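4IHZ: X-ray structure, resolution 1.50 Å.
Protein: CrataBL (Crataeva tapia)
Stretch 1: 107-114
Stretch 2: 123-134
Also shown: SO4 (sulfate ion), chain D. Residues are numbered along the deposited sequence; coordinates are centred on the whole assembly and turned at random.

Stretch 1, residues 107-114: SLGSWFRI
Stretch 2 123-134: LVHCPRGSTPCR

A short antiparallel ladder is often accompanied by contacts from the looser segments beside it, and CrataBL offers a compact example. The strand segments carrying Arg113 and Val124 run antiparallel, their directions 155° apart and their axes approaching to 4.6 Å. Arg113 and Val124 form the hydrogen-bonded pair (CA to CA 5.3 Å), with Arg113 N donating to Val124 O at 2.9 Å and Val124 N to Arg113 O at 3.0 Å. Phe112 with His125 (CA to CA 4.2 Å) and Ile114 with Leu123 (CA to CA 4.9 Å) are non-hydrogen-bonded pairs. Next to the ladder, Cys126 N donates to Trp111 O at 2.8 Å.

Side chains add two further hydrogen bonds. The imidazole of His125 (chi1 t, chi2 -104°) reaches the type I turn Ser107-Ser110, where His125 NE2 donates to Gly109 O at 2.8 Å. Arg113 is extended (m, t, t, chi4 -169°), and Arg113 NH2 makes a weak hydrogen bond to Gly129 O at 3.4 Å.

One aromatic pair joins the strands: His125 turns its ring edge toward the face of Phe112 (chi1 m, chi2 -100°), centroids 4.7 Å apart and planes at 65°.

In the packing contacts, Ile114 CG1 meets Leu123 CD2 at 3.9 Å; both side chains are mt. On the other face of the sheet, Arg113 CB packs 3.6 Å from Val124 CG2, while Arg113 NH1 approaches Thr131 CG2 to 3.3 Å. Arg128 and Gly129 both have positive phi (phi/psi 60/17 and 68/25), and Gly129 CA lies 3.4 Å from Trp111 CD1, so a CB on Gly129 would strike that indole.

The Cys126-Cys133 disulfide (SG to SG 2.1 Å) lies beside the Arg113 guanidinium, with Cys133 SG over one face.

A water bridges the loops, donating to Leu108 O (2.6 Å) and Cys126 O (2.7 Å) and accepting from Trp111 N (3.0 Å).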

# COMPACT_ATOMS: atom_id res chain seq x y z
N SER A 107 -7.52 -10.29 0.08
CA SER A 107 -8.64 -9.90 0.91
C SER A 107 -9.97 -10.17 0.21
O SER A 107 -10.05 -10.34 -1.04
CB SER A 107 -8.53 -8.44 1.38
OG SER A 107 -8.91 -7.58 0.34
N LEU A 108 -11.03 -10.23 1.00
CA LEU A 108 -12.36 -10.52 0.43
C LEU A 108 -12.77 -9.60 -0.69
O LEU A 108 -13.50 -10.02 -1.59
CB LEU A 108 -13.45 -10.46 1.51
CG LEU A 108 -13.55 -11.65 2.45
CD1 LEU A 108 -14.86 -11.45 3.19
CD2 LEU A 108 -13.55 -12.95 1.65
N GLY A 109 -12.32 -8.33 -0.61
CA GLY A 109 -12.78 -7.31 -1.53
C GLY A 109 -11.82 -7.13 -2.70
O GLY A 109 -12.06 -6.28 -3.54
N SER A 110 -10.78 -7.97 -2.77
CA SER A 110 -9.64 -7.80 -3.71
C SER A 110 -9.79 -8.52 -5.04
O SER A 110 -8.93 -8.39 -5.92
CB SER A 110 -8.34 -8.36 -3.08
OG SER A 110 -8.35 -9.82 -2.97
N TRP A 111 -10.82 -9.35 -5.17
CA TRP A 111 -10.84 -10.30 -6.27
C TRP A 111 -11.51 -9.78 -7.53
O TRP A 111 -12.69 -9.35 -7.53
CB TRP A 111 -11.53 -11.60 -5.82
CG TRP A 111 -10.78 -12.28 -4.68
CD1 TRP A 111 -11.22 -12.45 -3.39
CD2 TRP A 111 -9.45 -12.83 -4.73
NE1 TRP A 111 -10.26 -13.10 -2.64
CE2 TRP A 111 -9.17 -13.35 -3.42
CE3 TRP A 111 -8.47 -12.96 -5.73
CZ2 TRP A 111 -7.96 -13.99 -3.11
CZ3 TRP A 111 -7.26 -13.59 -5.41
CH2 TRP A 111 -7.01 -14.09 -4.11
N PHE A 112 -10.74 -9.83 -8.61
CA PHE A 112 -11.27 -9.55 -9.96
C PHE A 112 -11.08 -10.79 -10.80
O PHE A 112 -10.38 -11.73 -10.41
CB PHE A 112 -10.48 -8.39 -10.58
CG PHE A 112 -10.65 -7.08 -9.87
CD1 PHE A 112 -11.53 -6.12 -10.38
CD2 PHE A 112 -9.90 -6.78 -8.70
CE1 PHE A 112 -11.69 -4.91 -9.75
CE2 PHE A 112 -10.05 -5.57 -8.05
CZ PHE A 112 -10.92 -4.61 -8.57
N ARG A 113 -11.68 -10.80 -11.99
CA ARG A 113 -11.36 -11.82 -12.97
C ARG A 113 -11.28 -11.17 -14.33
O ARG A 113 -11.88 -10.13 -14.57
CB ARG A 113 -12.45 -12.92 -13.04
CG ARG A 113 -12.64 -13.61 -11.70
CD ARG A 113 -13.78 -14.63 -11.77
NE ARG A 113 -13.92 -15.19 -10.43
CZ ARG A 113 -14.67 -16.24 -10.13
NH1 ARG A 113 -15.35 -16.87 -11.09
NH2 ARG A 113 -14.72 -16.66 -8.88
N ILE A 114 -10.54 -11.83 -15.23
CA ILE A 114 -10.51 -11.46 -16.65
C ILE A 114 -11.41 -12.48 -17.36
O ILE A 114 -11.21 -13.69 -17.22
CB ILE A 114 -9.10 -11.55 -17.23
CG1 ILE A 114 -8.19 -10.54 -16.52
CG2 ILE A 114 -9.12 -11.27 -18.75
CD1 ILE A 114 -6.68 -10.67 -16.88
N LEU A 123 -12.99 -6.95 -17.61
CA LEU A 123 -12.70 -7.14 -16.18
C LEU A 123 -14.01 -7.23 -15.43
O LEU A 123 -15.00 -6.53 -15.75
CB LEU A 123 -11.89 -5.96 -15.63
CG LEU A 123 -10.50 -5.76 -16.23
CD1 LEU A 123 -9.89 -4.54 -15.48
CD2 LEU A 123 -9.66 -6.99 -16.03
N VAL A 124 -14.04 -8.10 -14.41
CA VAL A 124 -15.19 -8.18 -13.52
C VAL A 124 -14.65 -8.12 -12.10
O VAL A 124 -13.49 -8.48 -11.85
CB VAL A 124 -16.03 -9.49 -13.76
CG1 VAL A 124 -16.44 -9.59 -15.23
CG2 VAL A 124 -15.23 -10.70 -13.31
N HIS A 125 -15.47 -7.68 -11.17
CA HIS A 125 -15.06 -7.72 -9.77
C HIS A 125 -16.00 -8.71 -9.09
O HIS A 125 -17.19 -8.70 -9.37
CB HIS A 125 -15.18 -6.35 -9.12
CG HIS A 125 -14.80 -6.36 -7.67
ND1 HIS A 125 -15.73 -6.32 -6.66
CD2 HIS A 125 -13.58 -6.47 -7.08
CE1 HIS A 125 -15.10 -6.37 -5.49
NE2 HIS A 125 -13.80 -6.49 -5.72
N CYS A 126 -15.46 -9.51 -8.18
CA CYS A 126 -16.23 -10.63 -7.62
C CYS A 126 -16.26 -10.45 -6.13
O CYS A 126 -15.29 -10.77 -5.46
CB CYS A 126 -15.58 -11.96 -7.98
SG CYS A 126 -15.43 -12.20 -9.78
N PRO A 127 -17.37 -9.92 -5.62
CA PRO A 127 -17.49 -9.81 -4.18
C PRO A 127 -17.18 -11.17 -3.51
O PRO A 127 -17.69 -12.22 -3.93
CB PRO A 127 -18.93 -9.32 -4.00
CG PRO A 127 -19.26 -8.68 -5.32
CD PRO A 127 -18.63 -9.57 -6.31
N ARG A 128 -16.31 -11.12 -2.52
CA ARG A 128 -15.84 -12.29 -1.77
C ARG A 128 -15.13 -13.39 -2.59
O ARG A 128 -14.97 -14.52 -2.13
CB ARG A 128 -17.01 -12.87 -0.98
CG ARG A 128 -17.74 -11.80 -0.19
CD ARG A 128 -18.86 -12.43 0.61
NE ARG A 128 -19.87 -11.44 0.96
CZ ARG A 128 -20.91 -11.12 0.19
NH1 ARG A 128 -21.08 -11.69 -1.00
NH2 ARG A 128 -21.78 -10.22 0.62
N GLY A 129 -14.68 -13.05 -3.78
CA GLY A 129 -14.02 -14.01 -4.66
C GLY A 129 -14.97 -15.08 -5.17
O GLY A 129 -14.55 -16.19 -5.51
N SER A 130 -16.25 -14.74 -5.23
CA SER A 130 -17.24 -15.68 -5.70
C SER A 130 -18.14 -15.04 -6.74
O SER A 130 -18.25 -13.81 -6.86
CB SER A 130 -18.05 -16.22 -4.51
OG SER A 130 -19.19 -16.92 -4.95
N THR A 131 -18.77 -15.90 -7.54
CA THR A 131 -19.74 -15.44 -8.48
C THR A 131 -21.06 -15.20 -7.75
O THR A 131 -21.27 -15.76 -6.65
CB THR A 131 -19.89 -16.45 -9.63
OG1 THR A 131 -20.10 -17.75 -9.08
CG2 THR A 131 -18.61 -16.51 -10.43
N PRO A 132 -21.96 -14.39 -8.33
CA PRO A 132 -21.85 -13.64 -9.58
C PRO A 132 -20.90 -12.48 -9.39
O PRO A 132 -20.73 -11.99 -8.28
CB PRO A 132 -23.25 -13.06 -9.77
CG PRO A 132 -24.13 -13.89 -8.92
CD PRO A 132 -23.30 -14.25 -7.73
N CYS A 133 -20.31 -12.06 -10.49
CA CYS A 133 -19.37 -10.95 -10.45
C CYS A 133 -20.04 -9.77 -11.15
O CYS A 133 -21.01 -9.93 -11.88
CB CYS A 133 -18.08 -11.35 -11.15
SG CYS A 133 -17.27 -12.83 -10.50
N ARG A 134 -19.50 -8.56 -10.94
CA ARG A 134 -20.03 -7.39 -11.59
C ARG A 134 -19.06 -6.92 -12.67
O ARG A 134 -17.88 -6.77 -12.41
CB ARG A 134 -20.21 -6.26 -10.58
CG ARG A 134 -21.44 -6.44 -9.69
CD ARG A 134 -21.65 -5.28 -8.78
NE ARG A 134 -22.74 -5.55 -7.83
CZ ARG A 134 -22.59 -5.78 -6.52
NH1 ARG A 134 -21.40 -5.76 -5.93
NH2 ARG A 134 -23.68 -6.04 -5.80
S SO4 D . -25.04 -11.46 -1.79
O1 SO4 D . -25.45 -10.52 -0.75
O2 SO4 D . -25.20 -12.82 -1.27
O3 SO4 D . -25.87 -11.29 -2.99
O4 SO4 D . -23.64 -11.22 -2.12
O HOH W 1 -13.57 -9.18 -4.08